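Local coordinates for protein dermonecrotic toxin (Pasteurella multocida, PDB 2EBF) that acts in host cells as a potent mitogen and dermonecrotic toxin, drives bone resorption and is associated with severe progressive atrophic rhinitis in pigs, at residues 138-143 against 173-178; 169-174 against 556-561; 181-186 against 316-321. All coordinates share one frame; numbering follows the deposited sequence.

Contact 1 (138-143 against 173-178); sequences KKQILQ and DLIRFA. With GLC (alpha-D-glucopyranose), chain C; GLC (alpha-D-glucopyranose), chain B.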
loop_
_atom_site.group_PDB
_atom_site.type_symbol
_atom_site.label_atom_id
_atom_site.label_comp_id
_atom_site.label_asym_id
_atom_site.label_seq_id
_atom_site.Cartn_x
_atom_site.Cartn_y
_atom_site.Cartn_z
ATOM N N LYS A 138 -15.116 3.755 -11.927
ATOM C CA LYS A 138 -15.673 5.048 -11.545
ATOM C C LYS A 138 -16.723 4.880 -10.449
ATOM O O LYS A 138 -16.676 5.577 -9.448
ATOM C CB LYS A 138 -16.300 5.736 -12.764
ATOM C CG LYS A 138 -16.968 7.082 -12.469
ATOM C CD LYS A 138 -17.660 7.599 -13.731
ATOM C CE LYS A 138 -18.448 8.869 -13.456
ATOM N NZ LYS A 138 -19.055 9.403 -14.721
ATOM N N LYS A 139 -17.664 3.956 -10.642
ATOM C CA LYS A 139 -18.732 3.778 -9.667
ATOM C C LYS A 139 -18.165 3.412 -8.294
ATOM O O LYS A 139 -18.609 3.949 -7.280
ATOM C CB LYS A 139 -19.750 2.722 -10.126
ATOM C CG LYS A 139 -21.046 2.729 -9.294
ATOM C CD LYS A 139 -22.101 1.794 -9.868
ATOM C CE LYS A 139 -23.486 2.069 -9.270
ATOM N NZ LYS A 139 -23.630 1.517 -7.904
ATOM N N GLN A 140 -17.189 2.506 -8.267
ATOM C CA GLN A 140 -16.681 1.992 -7.001
ATOM C C GLN A 140 -15.947 3.114 -6.262
ATOM O O GLN A 140 -16.171 3.350 -5.064
ATOM C CB GLN A 140 -15.754 0.795 -7.240
ATOM C CG GLN A 140 -16.498 -0.520 -7.550
ATOM C CD GLN A 140 -17.687 -0.724 -6.622
ATOM O OE1 GLN A 140 -18.839 -0.749 -7.057
ATOM N NE2 GLN A 140 -17.411 -0.832 -5.339
ATOM N N ILE A 141 -15.115 3.824 -7.006
ATOM C CA ILE A 141 -14.262 4.867 -6.439
ATOM C C ILE A 141 -15.045 6.112 -6.003
ATOM O O ILE A 141 -14.849 6.614 -4.888
ATOM C CB ILE A 141 -13.142 5.254 -7.407
ATOM C CG1 ILE A 141 -12.146 4.093 -7.565
ATOM C CG2 ILE A 141 -12.426 6.522 -6.900
ATOM C CD1 ILE A 141 -11.002 4.397 -8.545
ATOM N N LEU A 142 -15.922 6.607 -6.870
ATOM C CA LEU A 142 -16.736 7.781 -6.543
ATOM C C LEU A 142 -17.888 7.546 -5.543
ATOM O O LEU A 142 -18.525 8.503 -5.093
ATOM C CB LEU A 142 -17.232 8.475 -7.819
ATOM C CG LEU A 142 -16.163 9.057 -8.757
ATOM C CD1 LEU A 142 -16.824 9.818 -9.912
ATOM C CD2 LEU A 142 -15.191 9.961 -8.016
ATOM N N GLN A 143 -18.151 6.294 -5.183
ATOM C CA GLN A 143 -19.103 5.996 -4.105
ATOM C C GLN A 143 -18.471 6.214 -2.716
ATOM O O GLN A 143 -19.190 6.418 -1.728
ATOM C CB GLN A 143 -19.697 4.583 -4.245
ATOM C CG GLN A 143 -20.868 4.537 -5.238
ATOM C CD GLN A 143 -21.448 3.153 -5.517
ATOM O OE1 GLN A 143 -22.549 3.060 -6.068
ATOM N NE2 GLN A 143 -20.722 2.080 -5.157
ATOM N N ASP A 173 -8.884 -4.925 -4.468
ATOM C CA ASP A 173 -8.707 -5.212 -3.048
ATOM C C ASP A 173 -8.427 -3.939 -2.235
ATOM O O ASP A 173 -8.835 -3.849 -1.085
ATOM C CB ASP A 173 -7.611 -6.253 -2.842
ATOM C CG ASP A 173 -8.055 -7.652 -3.213
ATOM O OD1 ASP A 173 -9.250 -7.992 -3.028
ATOM O OD2 ASP A 173 -7.203 -8.416 -3.695
ATOM N N LEU A 174 -7.736 -2.966 -2.825
ATOM C CA LEU A 174 -7.520 -1.682 -2.127
ATOM C C LEU A 174 -8.849 -0.918 -1.985
ATOM O O LEU A 174 -9.086 -0.242 -0.978
ATOM C CB LEU A 174 -6.420 -0.840 -2.784
ATOM C CG LEU A 174 -4.975 -1.258 -2.448
ATOM C CD1 LEU A 174 -3.984 -0.844 -3.538
ATOM C CD2 LEU A 174 -4.523 -0.716 -1.085
ATOM N N ILE A 175 -9.730 -1.064 -2.979
ATOM C CA ILE A 175 -11.098 -0.541 -2.866
ATOM C C ILE A 175 -11.852 -1.251 -1.736
ATOM O O ILE A 175 -12.508 -0.595 -0.933
ATOM C CB ILE A 175 -11.883 -0.646 -4.207
ATOM C CG1 ILE A 175 -11.338 0.366 -5.222
ATOM C CG2 ILE A 175 -13.404 -0.471 -3.984
ATOM C CD1 ILE A 175 -11.820 0.121 -6.681
ATOM N N ARG A 176 -11.748 -2.580 -1.664
ATOM C CA ARG A 176 -12.422 -3.327 -0.595
ATOM C C ARG A 176 -11.958 -2.864 0.792
ATOM O O ARG A 176 -12.779 -2.681 1.698
ATOM C CB ARG A 176 -12.224 -4.836 -0.759
ATOM C CG ARG A 176 -12.752 -5.381 -2.071
ATOM C CD ARG A 176 -12.649 -6.893 -2.093
ATOM N NE ARG A 176 -13.450 -7.497 -3.153
ATOM C CZ ARG A 176 -12.962 -7.995 -4.286
ATOM N NH1 ARG A 176 -11.658 -7.978 -4.535
ATOM N NH2 ARG A 176 -13.794 -8.537 -5.167
ATOM N N PHE A 177 -10.647 -2.672 0.943
ATOM C CA PHE A 177 -10.079 -2.103 2.173
ATOM C C PHE A 177 -10.689 -0.740 2.503
ATOM O O PHE A 177 -11.112 -0.510 3.636
ATOM C CB PHE A 177 -8.549 -1.998 2.062
ATOM C CG PHE A 177 -7.904 -1.158 3.155
ATOM C CD1 PHE A 177 -7.904 -1.591 4.473
ATOM C CD2 PHE A 177 -7.299 0.057 2.843
ATOM C CE1 PHE A 177 -7.322 -0.824 5.481
ATOM C CE2 PHE A 177 -6.698 0.830 3.835
ATOM C CZ PHE A 177 -6.713 0.388 5.159
ATOM N N ALA A 178 -10.729 0.154 1.507
ATOM C CA ALA A 178 -11.231 1.520 1.696
ATOM C C ALA A 178 -12.683 1.512 2.147
ATOM O O ALA A 178 -13.059 2.254 3.053
ATOM C CB ALA A 178 -11.087 2.333 0.409
HETATM C C1 GLC C . -22.178 9.876 -7.220
HETATM C C2 GLC C . -23.352 10.047 -8.185
HETATM C C3 GLC C . -24.018 8.701 -8.479
HETATM C C4 GLC C . -22.996 7.646 -8.923
HETATM C C5 GLC C . -21.778 7.594 -7.983
HETATM C C6 GLC C . -20.650 6.753 -8.570
HETATM O O2 GLC C . -24.311 10.923 -7.585
HETATM O O3 GLC C . -25.027 8.868 -9.485
HETATM O O4 GLC C . -23.626 6.358 -8.987
HETATM O O5 GLC C . -21.250 8.908 -7.730
HETATM O O6 GLC C . -20.160 7.387 -9.763
HETATM C C1 GLC B . -21.816 9.641 -4.836
HETATM C C2 GLC B . -22.411 8.886 -3.648
HETATM C C3 GLC B . -23.754 9.519 -3.263
HETATM C C4 GLC B . -23.588 11.009 -2.967
HETATM C C5 GLC B . -22.870 11.722 -4.120
HETATM C C6 GLC B . -22.477 13.139 -3.723
HETATM O O1 GLC B . -22.696 9.473 -5.949
HETATM O O2 GLC B . -22.575 7.502 -3.986
HETATM O O3 GLC B . -24.343 8.879 -2.131
HETATM O O4 GLC B . -24.883 11.596 -2.742
HETATM O O5 GLC B . -21.668 11.032 -4.495
HETATM O O6 GLC B . -21.554 13.066 -2.629
#
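I175 reaches between two consecutive residues of the facing helix, so that a single methyl group, CD1, makes both nearest approaches of the contact. It lies 4.0 Å from Q140 CB and, on the neighbouring residue, 4.1 Å from I141 CG1. The reach comes from the torsions of I175: CG1 stands anti to the carbonyl carbon (chi1 -71°) and CD1 continues almost fully extended (chi2 166°). Q140 comes nearest with the base of its side chain, while the bend at chi2 (-44°) turns its chain so that OE1 packs on E556. I141 meets the visitor at about a right angle, and its CA is 7.2 Å from the CA of I175. This is helix-to-helix packing within the all-helical first domain (C1) of the toxin's C-terminal region, between helices 135-143 and 171-180. Helix 151-164 shares the core, with A152 and L155 touching I141. Helix 135-143 also faces a sugar: two glucose units joined C1 to C1 through one oxygen, as in trehalose. L142 CB packs 3.7 Å from O6 of the chain C glucose, and Q143 CG 3.6 Å from O2 of the chain B glucose. One turn of the helix is bridged by K139 NZ, which donates to Q143 OE1 (2.6 Å) and forms a salt bridge with E556. On helix 171-180 R176 NH1 pairs with D173 OD1 at 2.8 Å, approaching from above the carboxylate plane.

Contact 2 (169-174 against 556-561); sequences ESTADL and ENWQVL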
loop_
_atom_site.group_PDB
_atom_site.type_symbol
_atom_site.label_atom_id
_atom_site.label_comp_id
_atom_site.label_asym_id
_atom_site.label_seq_id
_atom_site.Cartn_x
_atom_site.Cartn_y
_atom_site.Cartn_z
ATOM N N GLU A 169 -1.882 -6.457 -9.838
ATOM C CA GLU A 169 -3.309 -6.424 -9.546
ATOM C C GLU A 169 -3.529 -6.116 -8.065
ATOM O O GLU A 169 -3.142 -6.900 -7.196
ATOM C CB GLU A 169 -3.970 -7.763 -9.963
ATOM C CG GLU A 169 -5.300 -8.091 -9.297
ATOM C CD GLU A 169 -5.882 -9.441 -9.739
ATOM O OE1 GLU A 169 -5.323 -10.065 -10.670
ATOM O OE2 GLU A 169 -6.892 -9.895 -9.150
ATOM N N SER A 170 -4.110 -4.950 -7.783
ATOM C CA SER A 170 -4.265 -4.495 -6.402
ATOM C C SER A 170 -5.464 -3.577 -6.204
ATOM O O SER A 170 -5.924 -3.412 -5.095
ATOM C CB SER A 170 -2.990 -3.794 -5.919
ATOM O OG SER A 170 -2.645 -2.724 -6.779
ATOM N N THR A 171 -5.961 -2.975 -7.282
ATOM C CA THR A 171 -6.997 -1.937 -7.158
ATOM C C THR A 171 -8.279 -2.437 -6.500
ATOM O O THR A 171 -8.810 -1.796 -5.588
ATOM C CB THR A 171 -7.300 -1.268 -8.529
ATOM O OG1 THR A 171 -6.090 -0.723 -9.069
ATOM C CG2 THR A 171 -8.318 -0.140 -8.391
ATOM N N ALA A 172 -8.796 -3.572 -6.962
ATOM C CA ALA A 172 -10.051 -4.073 -6.421
ATOM C C ALA A 172 -9.955 -4.272 -4.902
ATOM O O ALA A 172 -10.832 -3.848 -4.139
ATOM C CB ALA A 172 -10.454 -5.393 -7.117
ATOM N N ASP A 173 -8.884 -4.925 -4.468
ATOM C CA ASP A 173 -8.707 -5.212 -3.048
ATOM C C ASP A 173 -8.427 -3.939 -2.235
ATOM O O ASP A 173 -8.835 -3.849 -1.085
ATOM C CB ASP A 173 -7.611 -6.253 -2.842
ATOM C CG ASP A 173 -8.055 -7.652 -3.213
ATOM O OD1 ASP A 173 -9.250 -7.992 -3.028
ATOM O OD2 ASP A 173 -7.203 -8.416 -3.695
ATOM N N LEU A 174 -7.736 -2.966 -2.825
ATOM C CA LEU A 174 -7.520 -1.682 -2.127
ATOM C C LEU A 174 -8.849 -0.918 -1.985
ATOM O O LEU A 174 -9.086 -0.242 -0.978
ATOM C CB LEU A 174 -6.420 -0.840 -2.784
ATOM C CG LEU A 174 -4.975 -1.258 -2.448
ATOM C CD1 LEU A 174 -3.984 -0.844 -3.538
ATOM C CD2 LEU A 174 -4.523 -0.716 -1.085
ATOM N N GLU A 556 -19.111 -4.646 -7.938
ATOM C CA GLU A 556 -20.191 -4.484 -8.897
ATOM C C GLU A 556 -19.680 -4.262 -10.324
ATOM O O GLU A 556 -18.974 -3.294 -10.598
ATOM C CB GLU A 556 -21.117 -3.348 -8.466
ATOM C CG GLU A 556 -22.395 -3.271 -9.280
ATOM C CD GLU A 556 -23.211 -2.047 -8.952
ATOM O OE1 GLU A 556 -22.728 -1.172 -8.183
ATOM O OE2 GLU A 556 -24.338 -1.959 -9.467
ATOM N N ASN A 557 -20.037 -5.187 -11.215
ATOM C CA ASN A 557 -19.748 -5.078 -12.647
ATOM C C ASN A 557 -18.259 -4.979 -13.007
ATOM O O ASN A 557 -17.911 -4.493 -14.091
ATOM C CB ASN A 557 -20.547 -3.910 -13.268
ATOM C CG ASN A 557 -22.044 -4.114 -13.187
ATOM O OD1 ASN A 557 -22.546 -5.239 -13.313
ATOM N ND2 ASN A 557 -22.780 -3.019 -13.000
ATOM N N TRP A 558 -17.393 -5.451 -12.101
ATOM C CA TRP A 558 -15.937 -5.263 -12.195
ATOM C C TRP A 558 -15.359 -5.782 -13.496
ATOM O O TRP A 558 -15.756 -6.843 -13.970
ATOM C CB TRP A 558 -15.208 -5.934 -11.011
ATOM C CG TRP A 558 -13.771 -5.519 -10.896
ATOM C CD1 TRP A 558 -12.668 -6.268 -11.188
ATOM C CD2 TRP A 558 -13.285 -4.236 -10.476
ATOM N NE1 TRP A 558 -11.521 -5.527 -10.977
ATOM C CE2 TRP A 558 -11.876 -4.281 -10.540
ATOM C CE3 TRP A 558 -13.909 -3.046 -10.074
ATOM C CZ2 TRP A 558 -11.076 -3.187 -10.199
ATOM C CZ3 TRP A 558 -13.107 -1.954 -9.728
ATOM C CH2 TRP A 558 -11.708 -2.041 -9.789
ATOM N N GLN A 559 -14.446 -5.002 -14.072
ATOM C CA GLN A 559 -13.694 -5.404 -15.252
ATOM C C GLN A 559 -12.250 -5.556 -14.838
ATOM O O GLN A 559 -11.708 -4.689 -14.140
ATOM C CB GLN A 559 -13.769 -4.340 -16.358
ATOM C CG GLN A 559 -15.169 -4.069 -16.906
ATOM C CD GLN A 559 -15.880 -5.344 -17.350
ATOM O OE1 GLN A 559 -15.355 -6.102 -18.157
ATOM N NE2 GLN A 559 -17.069 -5.563 -16.845
ATOM N N VAL A 560 -11.616 -6.630 -15.302
ATOM C CA VAL A 560 -10.190 -6.825 -15.071
ATOM C C VAL A 560 -9.431 -5.623 -15.629
ATOM O O VAL A 560 -9.710 -5.173 -16.744
ATOM C CB VAL A 560 -9.672 -8.135 -15.703
ATOM C CG1 VAL A 560 -8.175 -8.233 -15.534
ATOM C CG2 VAL A 560 -10.330 -9.338 -15.044
ATOM N N LEU A 561 -8.490 -5.100 -14.845
ATOM C CA LEU A 561 -7.713 -3.934 -15.233
ATOM C C LEU A 561 -6.370 -4.274 -15.903
ATOM O O LEU A 561 -5.966 -3.608 -16.847
ATOM C CB LEU A 561 -7.451 -3.034 -14.022
ATOM C CG LEU A 561 -8.639 -2.459 -13.244
ATOM C CD1 LEU A 561 -8.093 -1.610 -12.113
ATOM C CD2 LEU A 561 -9.564 -1.647 -14.161
#
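A172 and T171, at the start of helix 171-180, receive W558 and L561 from an irregular loop that runs between strands 537-539 and 567-568, a helix-on-loop packing that brings a distant part of the chain back to the helical C1 domain. The indole is thrown across by its first torsion, with CG anti to the backbone N (chi1 -167°), and its six-membered ring end leads. A172 CB sits 3.6 Å above the plane of the indole, displaced toward the rim, and comes nearest to W558 CZ2 at 3.8 Å. T171 deals with the same ring differently: its CG2 lies near the ring plane, at the edge, 4.1 Å from W558 CH2. The two helix residues thus meet different aspects of one indole, and L137 of helix 135-143 touches it too. L561 arrives at about a right angle to the T171 side chain. Its CG stands anti to the carbonyl carbon and its CD1 runs on fully extended (chi2 -180°), ending 3.7 Å from T171 CB. Within the loop, N557 adopts left-handed helical backbone angles, and Q559 NE2 bonds back to N557 O at 3.1 Å, approaching from above the carbonyl plane; this bond spans W558 and ties together its two flanking residues. T171 has a polar end as well as an apolar one: OG1, hydrogen-bonded to E162 OE1 of helix 151-164, still lies 3.8 Å from the L561 methyl CD1.

Contact 3 (181-186 against 316-321); sequences DTVISA and NTLVSD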
loop_
_atom_site.group_PDB
_atom_site.type_symbol
_atom_site.label_atom_id
_atom_site.label_comp_id
_atom_site.label_asym_id
_atom_site.label_seq_id
_atom_site.Cartn_x
_atom_site.Cartn_y
_atom_site.Cartn_z
ATOM N N ASP A 181 -12.964 0.401 5.828
ATOM C CA ASP A 181 -12.191 1.174 6.795
ATOM C C ASP A 181 -13.027 2.252 7.506
ATOM O O ASP A 181 -13.693 3.053 6.858
ATOM C CB ASP A 181 -10.959 1.770 6.120
ATOM C CG ASP A 181 -10.061 2.492 7.090
ATOM O OD1 ASP A 181 -10.334 3.675 7.353
ATOM O OD2 ASP A 181 -9.075 1.890 7.574
ATOM N N THR A 182 -12.994 2.259 8.840
ATOM C CA THR A 182 -13.858 3.169 9.620
ATOM C C THR A 182 -13.533 4.658 9.455
ATOM O O THR A 182 -14.332 5.519 9.848
ATOM C CB THR A 182 -13.898 2.819 11.128
ATOM O OG1 THR A 182 -12.610 3.038 11.717
ATOM C CG2 THR A 182 -14.326 1.366 11.338
ATOM N N VAL A 183 -12.371 4.957 8.874
ATOM C CA VAL A 183 -11.995 6.337 8.594
ATOM C C VAL A 183 -12.288 6.663 7.129
ATOM O O VAL A 183 -13.082 7.557 6.836
ATOM C CB VAL A 183 -10.522 6.617 8.959
ATOM C CG1 VAL A 183 -10.085 8.003 8.481
ATOM C CG2 VAL A 183 -10.317 6.465 10.470
ATOM N N ILE A 184 -11.672 5.913 6.218
ATOM C CA ILE A 184 -11.764 6.209 4.785
ATOM C C ILE A 184 -13.212 6.233 4.295
ATOM O O ILE A 184 -13.583 7.086 3.479
ATOM C CB ILE A 184 -10.944 5.194 3.925
ATOM C CG1 ILE A 184 -9.488 5.103 4.394
ATOM C CG2 ILE A 184 -11.007 5.567 2.433
ATOM C CD1 ILE A 184 -8.712 3.917 3.793
ATOM N N SER A 185 -14.033 5.303 4.784
ATOM C CA SER A 185 -15.394 5.177 4.276
ATOM C C SER A 185 -16.414 6.081 4.975
ATOM O O SER A 185 -17.594 6.055 4.635
ATOM C CB SER A 185 -15.868 3.722 4.370
ATOM O OG SER A 185 -16.073 3.350 5.726
ATOM N N ALA A 186 -15.969 6.859 5.954
ATOM C CA ALA A 186 -16.881 7.669 6.759
ATOM C C ALA A 186 -17.041 9.078 6.183
ATOM O O ALA A 186 -16.049 9.771 5.963
ATOM C CB ALA A 186 -16.387 7.735 8.211
ATOM N N ASN A 316 -7.318 13.477 6.353
ATOM C CA ASN A 316 -6.719 13.256 5.024
ATOM C C ASN A 316 -5.401 12.490 5.064
ATOM O O ASN A 316 -5.164 11.596 4.255
ATOM C CB ASN A 316 -6.516 14.593 4.301
ATOM C CG ASN A 316 -7.815 15.206 3.842
ATOM O OD1 ASN A 316 -8.861 14.556 3.868
ATOM N ND2 ASN A 316 -7.756 16.464 3.403
ATOM N N THR A 317 -4.545 12.842 6.017
ATOM C CA THR A 317 -3.258 12.175 6.182
ATOM C C THR A 317 -3.429 10.698 6.526
ATOM O O THR A 317 -2.711 9.841 6.008
ATOM C CB THR A 317 -2.443 12.868 7.268
ATOM O OG1 THR A 317 -2.124 14.187 6.817
ATOM C CG2 THR A 317 -1.154 12.087 7.583
ATOM N N LEU A 318 -4.383 10.418 7.409
ATOM C CA LEU A 318 -4.692 9.067 7.826
ATOM C C LEU A 318 -5.194 8.241 6.639
ATOM O O LEU A 318 -4.780 7.104 6.453
ATOM C CB LEU A 318 -5.754 9.125 8.914
ATOM C CG LEU A 318 -5.787 8.104 10.052
ATOM C CD1 LEU A 318 -4.418 7.904 10.716
ATOM C CD2 LEU A 318 -6.817 8.577 11.069
ATOM N N VAL A 319 -6.078 8.827 5.836
ATOM C CA VAL A 319 -6.599 8.156 4.637
ATOM C C VAL A 319 -5.489 7.724 3.676
ATOM O O VAL A 319 -5.449 6.570 3.239
ATOM C CB VAL A 319 -7.624 9.052 3.884
ATOM C CG1 VAL A 319 -7.879 8.526 2.472
ATOM C CG2 VAL A 319 -8.919 9.147 4.663
ATOM N N SER A 320 -4.601 8.655 3.338
ATOM C CA SER A 320 -3.559 8.379 2.363
ATOM C C SER A 320 -2.422 7.516 2.916
ATOM O O SER A 320 -1.877 6.684 2.198
ATOM C CB SER A 320 -3.029 9.676 1.747
ATOM O OG SER A 320 -2.438 10.486 2.723
ATOM N N ASP A 321 -2.081 7.693 4.193
ATOM C CA ASP A 321 -1.114 6.799 4.841
ATOM C C ASP A 321 -1.605 5.357 4.901
ATOM O O ASP A 321 -0.843 4.435 4.639
ATOM C CB ASP A 321 -0.764 7.285 6.253
ATOM C CG ASP A 321 0.137 8.509 6.240
ATOM O OD1 ASP A 321 0.544 8.939 5.142
ATOM O OD2 ASP A 321 0.447 9.045 7.329
#
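V319 presses a single methyl, CG2, against the backbone of I184 as well as its side chain: CG2 is 4.1 Å from I184 CA, and the two CA atoms are only 5.5 Å apart. The same methyl lies 4.1 Å from I184 CG1, which is placed beside it because it stands anti to the carbonyl carbon (chi1 -54°). V183 spreads its two branches over successive helix residues. CG1 faces V319 CG2 at 4.2 Å, while CG2 meets L318 CD2 at 4.1 Å with the side chains crossing at about a right angle. The loop that makes this possible follows helix 171-180 and is shaped by an Asx turn. D181 OD1 accepts from two successive backbone amides: V183 N, from above the carboxylate plane, and I184 N, on the anti side along a nearly straight bond (N-H...O angle 169°). S185 adds a second anchor, its OG (2.7 Å) and its N reaching D181 O from opposite faces of the carbonyl plane. A type I beta turn from V183 to A186 completes the bend, so V183 and I184 sit on a bend held by bonds within the loop itself. Helix 312-333, which carries the other side, also provides R322, whose NH2 forms a salt bridge with D181 OD2, and A151 of helix 151-164 touches both I184 and V319. The division of labour is clear: only carbon atoms meet across the two segments, and burial of carbon surface probably does most of the holding between them, with the D181-R322 salt bridge adding a polar tie to the same helix, while the D181 carboxylate, probably kept ionised by R322 and the two amides, and the D181 carbonyl oxygen help to set the shape of the loop.

In the fold
From the N terminus, helix 135-143 opens contact 1, and residues 169-174 open contact 2 before contact 1 has closed at 173-178. The two loops therefore cross on helix 171-180, and they also touch, I175 CD1 lying 3.8 Å from W558 CH2. Just past that helix, residues 181-186 open contact 3, which closes on helix 312-333. Contact 3 thus follows contact 1 in series and is nested inside the long loop that contact 2 closes at 556-561. F177 packs on I184 to join contacts 1 and 3. Together they tie the start and middle of helix 171-180, and the loop that follows it, to helix 135-143, to the loop before strand 567-568 and to helix 312-333.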